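Beta-xylosidase (Uncultured organism, PDB 4MLG) probably hydrolyses xylo-oligosaccharides, releasing xylose, as a beta-xylosidase of glycoside hydrolase family 43 with a beta-propeller fold. Local coordinates at residues V263-H275 / L286-T298. Sequence-based numbering, arbitrary orientation.
With CA (calcium ion), chain M; SO4 (sulfate ion), chain N.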
ATOM      1  N   VAL A 263     -35.133   3.173   4.784  1.00 57.11           N
ATOM      2  CA  VAL A 263     -34.490   2.022   5.405  1.00 54.25           C
ATOM      3  C   VAL A 263     -35.012   0.721   4.805  1.00 54.27           C
ATOM      4  O   VAL A 263     -36.222   0.507   4.731  1.00 55.71           O
ATOM      5  CB  VAL A 263     -34.735   2.007   6.930  1.00 53.61           C
ATOM      6  CG1 VAL A 263     -34.135   0.758   7.564  1.00 53.10           C
ATOM      7  CG2 VAL A 263     -34.170   3.265   7.572  1.00 52.85           C
ATOM      8  N   ILE A 264     -34.101  -0.143   4.373  1.00 54.19           N
ATOM      9  CA  ILE A 264     -34.484  -1.450   3.853  1.00 55.45           C
ATOM     10  C   ILE A 264     -34.588  -2.464   4.986  1.00 58.20           C
ATOM     11  O   ILE A 264     -35.539  -3.242   5.051  1.00 58.97           O
ATOM     12  CB  ILE A 264     -33.476  -1.972   2.809  1.00 52.37           C
ATOM     13  CG1 ILE A 264     -33.330  -0.982   1.654  1.00 51.63           C
ATOM     14  CG2 ILE A 264     -33.903  -3.332   2.279  1.00 52.08           C
ATOM     15  CD1 ILE A 264     -32.434  -1.484   0.539  1.00 51.36           C
ATOM     16  N   LEU A 265     -33.606  -2.442   5.883  1.00 59.62           N
ATOM     17  CA  LEU A 265     -33.537  -3.415   6.966  1.00 61.30           C
ATOM     18  C   LEU A 265     -33.283  -2.770   8.327  1.00 61.92           C
ATOM     19  O   LEU A 265     -32.298  -2.055   8.516  1.00 62.14           O
ATOM     20  CB  LEU A 265     -32.451  -4.454   6.673  1.00 61.66           C
ATOM     21  CG  LEU A 265     -32.402  -5.667   7.601  1.00 62.81           C
ATOM     22  CD1 LEU A 265     -33.671  -6.491   7.455  1.00 64.94           C
ATOM     23  CD2 LEU A 265     -31.170  -6.515   7.322  1.00 61.39           C
ATOM     24  N   THR A 266     -34.183  -3.031   9.272  1.00 62.59           N
ATOM     25  CA  THR A 266     -34.024  -2.598  10.657  1.00 62.09           C
ATOM     26  C   THR A 266     -32.941  -3.456  11.323  1.00 59.41           C
ATOM     27  O   THR A 266     -32.578  -4.499  10.779  1.00 59.43           O
ATOM     28  CB  THR A 266     -35.358  -2.730  11.419  1.00 64.45           C
ATOM     29  OG1 THR A 266     -35.799  -4.092  11.386  1.00 66.89           O
ATOM     30  CG2 THR A 266     -36.420  -1.842  10.790  1.00 65.46           C
ATOM     31  N   PRO A 267     -32.409  -3.016  12.484  1.00 57.03           N
ATOM     32  CA  PRO A 267     -31.350  -3.768  13.172  1.00 55.05           C
ATOM     33  C   PRO A 267     -31.626  -5.259  13.337  1.00 55.07           C
ATOM     34  O   PRO A 267     -32.761  -5.659  13.596  1.00 56.46           O
ATOM     35  CB  PRO A 267     -31.291  -3.091  14.540  1.00 54.86           C
ATOM     36  CG  PRO A 267     -31.631  -1.681  14.250  1.00 55.14           C
ATOM     37  CD  PRO A 267     -32.661  -1.720  13.146  1.00 56.60           C
ATOM     38  N   VAL A 268     -30.582  -6.068  13.182  1.00 54.35           N
ATOM     39  CA  VAL A 268     -30.695  -7.515  13.315  1.00 57.68           C
ATOM     40  C   VAL A 268     -29.872  -8.011  14.498  1.00 58.60           C
ATOM     41  O   VAL A 268     -29.117  -7.247  15.103  1.00 58.35           O
ATOM     42  CB  VAL A 268     -30.206  -8.236  12.046  1.00 57.79           C
ATOM     43  CG1 VAL A 268     -31.020  -7.802  10.837  1.00 58.18           C
ATOM     44  CG2 VAL A 268     -28.725  -7.966  11.822  1.00 56.62           C
ATOM     45  N   VAL A 269     -30.021  -9.290  14.828  1.00 59.03           N
ATOM     46  CA  VAL A 269     -29.216  -9.892  15.882  1.00 60.56           C
ATOM     47  C   VAL A 269     -27.756  -9.926  15.451  1.00 60.40           C
ATOM     48  O   VAL A 269     -27.395 -10.606  14.490  1.00 61.38           O
ATOM     49  CB  VAL A 269     -29.690 -11.313  16.229  1.00 62.30           C
ATOM     50  CG1 VAL A 269     -28.699 -11.991  17.163  1.00 62.11           C
ATOM     51  CG2 VAL A 269     -31.073 -11.268  16.857  1.00 63.11           C
ATOM     52  N   GLY A 270     -26.920  -9.181  16.165  1.00 58.28           N
ATOM     53  CA  GLY A 270     -25.528  -9.028  15.796  1.00 55.52           C
ATOM     54  C   GLY A 270     -25.235  -7.578  15.469  1.00 54.17           C
ATOM     55  O   GLY A 270     -26.125  -6.840  15.049  1.00 54.67           O
ATOM     56  N   TRP A 271     -23.987  -7.168  15.663  1.00 51.76           N
ATOM     57  CA  TRP A 271     -23.601  -5.778  15.457  1.00 49.96           C
ATOM     58  C   TRP A 271     -23.588  -5.417  13.976  1.00 52.22           C
ATOM     59  O   TRP A 271     -23.936  -4.301  13.594  1.00 52.76           O
ATOM     60  CB  TRP A 271     -22.223  -5.516  16.069  1.00 46.27           C
ATOM     61  CG  TRP A 271     -21.903  -4.063  16.253  1.00 42.64           C
ATOM     62  CD1 TRP A 271     -22.044  -3.332  17.396  1.00 40.72           C
ATOM     63  CD2 TRP A 271     -21.381  -3.164  15.264  1.00 41.69           C
ATOM     64  NE1 TRP A 271     -21.645  -2.034  17.181  1.00 39.94           N
ATOM     65  CE2 TRP A 271     -21.233  -1.906  15.881  1.00 41.02           C
ATOM     66  CE3 TRP A 271     -21.024  -3.302  13.919  1.00 41.61           C
ATOM     67  CZ2 TRP A 271     -20.746  -0.793  15.199  1.00 42.29           C
ATOM     68  CZ3 TRP A 271     -20.542  -2.194  13.243  1.00 42.35           C
ATOM     69  CH2 TRP A 271     -20.407  -0.957  13.883  1.00 42.49           C
ATOM     70  N   THR A 272     -23.185  -6.368  13.140  1.00 52.65           N
ATOM     71  CA  THR A 272     -23.030  -6.101  11.717  1.00 51.50           C
ATOM     72  C   THR A 272     -24.271  -6.471  10.914  1.00 51.80           C
ATOM     73  O   THR A 272     -24.993  -7.405  11.254  1.00 52.67           O
ATOM     74  CB  THR A 272     -21.829  -6.865  11.134  1.00 50.07           C
ATOM     75  OG1 THR A 272     -22.101  -8.270  11.153  1.00 51.65           O
ATOM     76  CG2 THR A 272     -20.576  -6.582  11.945  1.00 48.63           C
ATOM     77  N   THR A 273     -24.509  -5.719   9.846  1.00 51.60           N
ATOM     78  CA  THR A 273     -25.548  -6.057   8.884  1.00 50.61           C
ATOM     79  C   THR A 273     -25.016  -5.854   7.464  1.00 49.36           C
ATOM     80  O   THR A 273     -24.469  -4.802   7.134  1.00 48.91           O
ATOM     81  CB  THR A 273     -26.853  -5.258   9.128  1.00 50.97           C
ATOM     82  OG1 THR A 273     -27.833  -5.619   8.146  1.00 52.89           O
ATOM     83  CG2 THR A 273     -26.603  -3.754   9.076  1.00 49.00           C
ATOM     84  N   HIS A 274     -25.150  -6.884   6.636  1.00 50.61           N
ATOM     85  CA  HIS A 274     -24.604  -6.857   5.284  1.00 52.92           C
ATOM     86  C   HIS A 274     -25.596  -7.519   4.341  1.00 55.13           C
ATOM     87  O   HIS A 274     -26.345  -8.401   4.754  1.00 55.61           O
ATOM     88  CB  HIS A 274     -23.270  -7.597   5.240  1.00 53.49           C
ATOM     89  CG  HIS A 274     -22.344  -7.114   4.170  1.00 54.80           C
ATOM     90  ND1 HIS A 274     -21.192  -6.411   4.446  1.00 55.10           N
ATOM     91  CD2 HIS A 274     -22.400  -7.232   2.822  1.00 55.27           C
ATOM     92  CE1 HIS A 274     -20.575  -6.118   3.315  1.00 54.96           C
ATOM     93  NE2 HIS A 274     -21.289  -6.603   2.315  1.00 55.35           N
ATOM     94  N   HIS A 275     -25.598  -7.108   3.077  1.00 56.24           N
ATOM     95  CA  HIS A 275     -26.657  -7.536   2.171  1.00 58.46           C
ATOM     96  C   HIS A 275     -26.268  -7.577   0.697  1.00 59.68           C
ATOM     97  O   HIS A 275     -25.144  -7.248   0.319  1.00 59.59           O
ATOM     98  CB  HIS A 275     -27.839  -6.587   2.302  1.00 59.54           C
ATOM     99  CG  HIS A 275     -27.600  -5.263   1.649  1.00 60.32           C
ATOM    100  ND1 HIS A 275     -26.648  -4.377   2.101  1.00 59.40           N
ATOM    101  CD2 HIS A 275     -28.164  -4.689   0.562  1.00 61.64           C
ATOM    102  CE1 HIS A 275     -26.646  -3.305   1.330  1.00 60.01           C
ATOM    103  NE2 HIS A 275     -27.556  -3.470   0.386  1.00 61.28           N
ATOM    104  N   LEU A 286     -33.745 -10.052  -0.533  1.00 62.88           N
ATOM    105  CA  LEU A 286     -32.715  -9.360   0.231  1.00 60.75           C
ATOM    106  C   LEU A 286     -31.888 -10.363   1.024  1.00 60.97           C
ATOM    107  O   LEU A 286     -32.229 -10.702   2.158  1.00 62.58           O
ATOM    108  CB  LEU A 286     -33.339  -8.333   1.180  1.00 60.25           C
ATOM    109  CG  LEU A 286     -32.367  -7.540   2.059  1.00 58.24           C
ATOM    110  CD1 LEU A 286     -31.520  -6.601   1.214  1.00 57.37           C
ATOM    111  CD2 LEU A 286     -33.104  -6.777   3.150  1.00 58.54           C
ATOM    112  N   PHE A 287     -30.809 -10.850   0.420  1.00 59.41           N
ATOM    113  CA  PHE A 287     -29.896 -11.747   1.115  1.00 58.28           C
ATOM    114  C   PHE A 287     -29.133 -10.960   2.171  1.00 57.29           C
ATOM    115  O   PHE A 287     -28.613  -9.885   1.887  1.00 57.25           O
ATOM    116  CB  PHE A 287     -28.916 -12.392   0.134  1.00 57.83           C
ATOM    117  CG  PHE A 287     -29.563 -13.332  -0.844  1.00 57.89           C
ATOM    118  CD1 PHE A 287     -29.599 -14.694  -0.595  1.00 57.39           C
ATOM    119  CD2 PHE A 287     -30.131 -12.855  -2.013  1.00 59.12           C
ATOM    120  CE1 PHE A 287     -30.191 -15.561  -1.492  1.00 58.50           C
ATOM    121  CE2 PHE A 287     -30.724 -13.718  -2.913  1.00 60.25           C
ATOM    122  CZ  PHE A 287     -30.755 -15.071  -2.650  1.00 59.90           C
ATOM    123  N   HIS A 288     -29.076 -11.492   3.387  1.00 56.68           N
ATOM    124  CA  HIS A 288     -28.373 -10.831   4.484  1.00 55.31           C
ATOM    125  C   HIS A 288     -27.972 -11.844   5.551  1.00 54.37           C
ATOM    126  O   HIS A 288     -27.920 -13.042   5.277  1.00 53.26           O
ATOM    127  CB  HIS A 288     -29.233  -9.716   5.087  1.00 55.71           C
ATOM    128  CG  HIS A 288     -30.573 -10.175   5.574  1.00 57.11           C
ATOM    129  ND1 HIS A 288     -31.580 -10.571   4.721  1.00 57.97           N
ATOM    130  CD2 HIS A 288     -31.076 -10.288   6.826  1.00 57.36           C
ATOM    131  CE1 HIS A 288     -32.642 -10.915   5.425  1.00 58.66           C
ATOM    132  NE2 HIS A 288     -32.362 -10.752   6.706  1.00 58.60           N
ATOM    133  N   HIS A 289     -27.684 -11.369   6.760  1.00 55.54           N
ATOM    134  CA  HIS A 289     -27.314 -12.268   7.851  1.00 58.56           C
ATOM    135  C   HIS A 289     -27.659 -11.728   9.237  1.00 60.94           C
ATOM    136  O   HIS A 289     -27.839 -10.525   9.422  1.00 61.90           O
ATOM    137  CB  HIS A 289     -25.820 -12.619   7.787  1.00 57.97           C
ATOM    138  CG  HIS A 289     -24.905 -11.449   7.984  1.00 56.49           C
ATOM    139  ND1 HIS A 289     -23.902 -11.133   7.092  1.00 55.14           N
ATOM    140  CD2 HIS A 289     -24.830 -10.526   8.973  1.00 56.07           C
ATOM    141  CE1 HIS A 289     -23.253 -10.066   7.520  1.00 54.35           C
ATOM    142  NE2 HIS A 289     -23.798  -9.675   8.657  1.00 54.70           N
ATOM    143  N   ASP A 290     -27.746 -12.634  10.206  1.00 62.74           N
ATOM    144  CA  ASP A 290     -27.817 -12.262  11.615  1.00 63.74           C
ATOM    145  C   ASP A 290     -27.136 -13.324  12.477  1.00 63.92           C
ATOM    146  O   ASP A 290     -26.728 -14.370  11.975  1.00 63.84           O
ATOM    147  CB  ASP A 290     -29.261 -12.009  12.071  1.00 65.13           C
ATOM    148  CG  ASP A 290     -30.190 -13.173  11.779  1.00 66.86           C
ATOM    149  OD1 ASP A 290     -29.715 -14.318  11.635  1.00 66.94           O
ATOM    150  OD2 ASP A 290     -31.414 -12.937  11.706  1.00 68.20           O
ATOM    151  N   CYS A 291     -27.017 -13.055  13.771  1.00 63.76           N
ATOM    152  CA  CYS A 291     -26.281 -13.951  14.656  1.00 63.48           C
ATOM    153  C   CYS A 291     -27.199 -14.740  15.585  1.00 64.18           C
ATOM    154  O   CYS A 291     -26.877 -14.961  16.753  1.00 64.85           O
ATOM    155  CB  CYS A 291     -25.249 -13.160  15.462  1.00 63.05           C
ATOM    156  SG  CYS A 291     -24.149 -12.156  14.435  1.00 58.50           S
ATOM    157  N   VAL A 292     -28.342 -15.167  15.053  1.00 63.52           N
ATOM    158  CA  VAL A 292     -29.290 -15.972  15.819  1.00 63.83           C
ATOM    159  C   VAL A 292     -28.800 -17.401  16.118  1.00 64.49           C
ATOM    160  O   VAL A 292     -28.873 -17.842  17.266  1.00 65.88           O
ATOM    161  CB  VAL A 292     -30.702 -15.982  15.173  1.00 44.91           C
ATOM    162  CG1 VAL A 292     -31.620 -16.952  15.900  1.00 46.21           C
ATOM    163  CG2 VAL A 292     -31.295 -14.581  15.171  1.00 44.15           C
ATOM    164  N   PRO A 293     -28.298 -18.133  15.099  1.00 64.15           N
ATOM    165  CA  PRO A 293     -27.804 -19.480  15.418  1.00 65.38           C
ATOM    166  C   PRO A 293     -26.586 -19.477  16.344  1.00 66.53           C
ATOM    167  O   PRO A 293     -26.391 -20.430  17.098  1.00 67.58           O
ATOM    168  CB  PRO A 293     -27.416 -20.044  14.047  1.00 63.76           C
ATOM    169  CG  PRO A 293     -28.238 -19.278  13.077  1.00 63.15           C
ATOM    170  CD  PRO A 293     -28.308 -17.896  13.644  1.00 62.65           C
ATOM    171  N   SER A 294     -25.783 -18.420  16.284  1.00 66.25           N
ATOM    172  CA  SER A 294     -24.599 -18.315  17.131  1.00 67.32           C
ATOM    173  C   SER A 294     -24.941 -17.673  18.470  1.00 68.92           C
ATOM    174  O   SER A 294     -24.064 -17.451  19.307  1.00 68.51           O
ATOM    175  CB  SER A 294     -23.503 -17.511  16.432  1.00 65.88           C
ATOM    176  OG  SER A 294     -23.871 -16.149  16.304  1.00 65.18           O
ATOM    177  N   LYS A 295     -26.224 -17.376  18.655  1.00 70.08           N
ATOM    178  CA  LYS A 295     -26.735 -16.798  19.896  1.00 70.83           C
ATOM    179  C   LYS A 295     -26.103 -15.452  20.263  1.00 68.87           C
ATOM    180  O   LYS A 295     -25.713 -15.232  21.410  1.00 68.59           O
ATOM    181  CB  LYS A 295     -26.606 -17.795  21.056  1.00 74.46           C
ATOM    182  CG  LYS A 295     -27.433 -19.063  20.878  1.00 78.13           C
ATOM    183  CD  LYS A 295     -27.274 -20.002  22.066  1.00 81.24           C
ATOM    184  CE  LYS A 295     -28.179 -21.220  21.940  1.00 84.10           C
ATOM    185  NZ  LYS A 295     -27.912 -21.993  20.695  1.00 84.66           N
ATOM    186  N   GLY A 296     -26.004 -14.556  19.285  1.00 67.13           N
ATOM    187  CA  GLY A 296     -25.594 -13.188  19.550  1.00 65.82           C
ATOM    188  C   GLY A 296     -24.137 -12.862  19.279  1.00 63.54           C
ATOM    189  O   GLY A 296     -23.722 -11.710  19.419  1.00 62.59           O
ATOM    190  N   LYS A 297     -23.357 -13.865  18.893  1.00 63.15           N
ATOM    191  CA  LYS A 297     -21.939 -13.656  18.619  1.00 62.38           C
ATOM    192  C   LYS A 297     -21.722 -12.932  17.291  1.00 59.67           C
ATOM    193  O   LYS A 297     -21.941 -13.500  16.221  1.00 59.11           O
ATOM    194  CB  LYS A 297     -21.185 -14.988  18.639  1.00 65.11           C
ATOM    195  CG  LYS A 297     -21.258 -15.709  19.977  1.00 68.92           C
ATOM    196  CD  LYS A 297     -20.477 -17.014  19.960  1.00 71.80           C
ATOM    197  CE  LYS A 297     -20.590 -17.735  21.296  1.00 74.31           C
ATOM    198  NZ  LYS A 297     -19.849 -19.026  21.308  1.00 75.83           N
ATOM    199  N   THR A 298     -21.284 -11.679  17.380  1.00 57.53           N
ATOM    200  CA  THR A 298     -21.101 -10.808  16.218  1.00 55.13           C
ATOM    201  C   THR A 298     -20.234 -11.415  15.113  1.00 56.14           C
ATOM    202  O   THR A 298     -20.588 -11.358  13.934  1.00 57.29           O
ATOM    203  CB  THR A 298     -20.497  -9.453  16.641  1.00 52.48           C
ATOM    204  OG1 THR A 298     -21.392  -8.789  17.543  1.00 53.50           O
ATOM    205  CG2 THR A 298     -20.252  -8.566  15.430  1.00 50.04           C
TER
HETATM  206 CA    CA M 401     -21.258  -6.690  -0.475  1.00 62.49          CA
HETATM  207  S   SO4 N 402     -17.292  -6.721   7.011  1.00109.91           S
HETATM  208  O1  SO4 N 402     -17.347  -8.174   7.128  1.00109.70           O
HETATM  209  O2  SO4 N 402     -18.512  -6.233   6.374  1.00109.63           O
HETATM  210  O3  SO4 N 402     -17.163  -6.130   8.340  1.00109.16           O
HETATM  211  O4  SO4 N 402     -16.144  -6.348   6.190  1.00109.69           O
HETATM  212  O   HOH W   1     -27.549  -8.584   7.989  1.00 59.06           O
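The H289 ring and the T272 hydroxyl meet because each lies between its own backbone N and carbonyl carbon, with chi1 at 64° and 68°. T272 OG1 comes within 3.3 Å of H289 NE2 in a weak hydrogen bond whose donor is not fixed, and R301 binds the same hydroxyl weakly. H289 ND1 is held by the backbone N of D15, so both ring nitrogens have partners. Its CE1 also packs 3.4 Å from H274 CB. H274 swings the other way (chi1 -153°), sending its imidazole away from the strand 286-290 to a calcium ion that lies in the ring plane, 2.8 Å from H274 NE2 and shared with D85. Replacing H289 by alanine is likely to cost the D15 amide and the T272 hydroxyl a partner and to weaken the support of H274 on that side.

Between the backbones a water accepts from H274 N (3.2 Å) and lies 2.4 Å from H289 O, too short for the bridge to be more than doubtful. Further along, C291 N donates to V269 O at 2.6 Å, while V269 CG2 rests on V292 CG2. At the far end, L286 spreads its two methyls between H275 and I264: CD1 lies 3.8 Å from H275 CB and CD2 reaches I264 CG2. H288 ND1 donates to L286 O, which lies close to the plane of the ring, and L265 CD2 meets that ring obliquely.

The loop leaving strand 258-265 is thus fastened to strand 283-290 of the next propeller sheet, and the packing of H289 against CB of the calcium ligand H274 is consistent with a second-shell role.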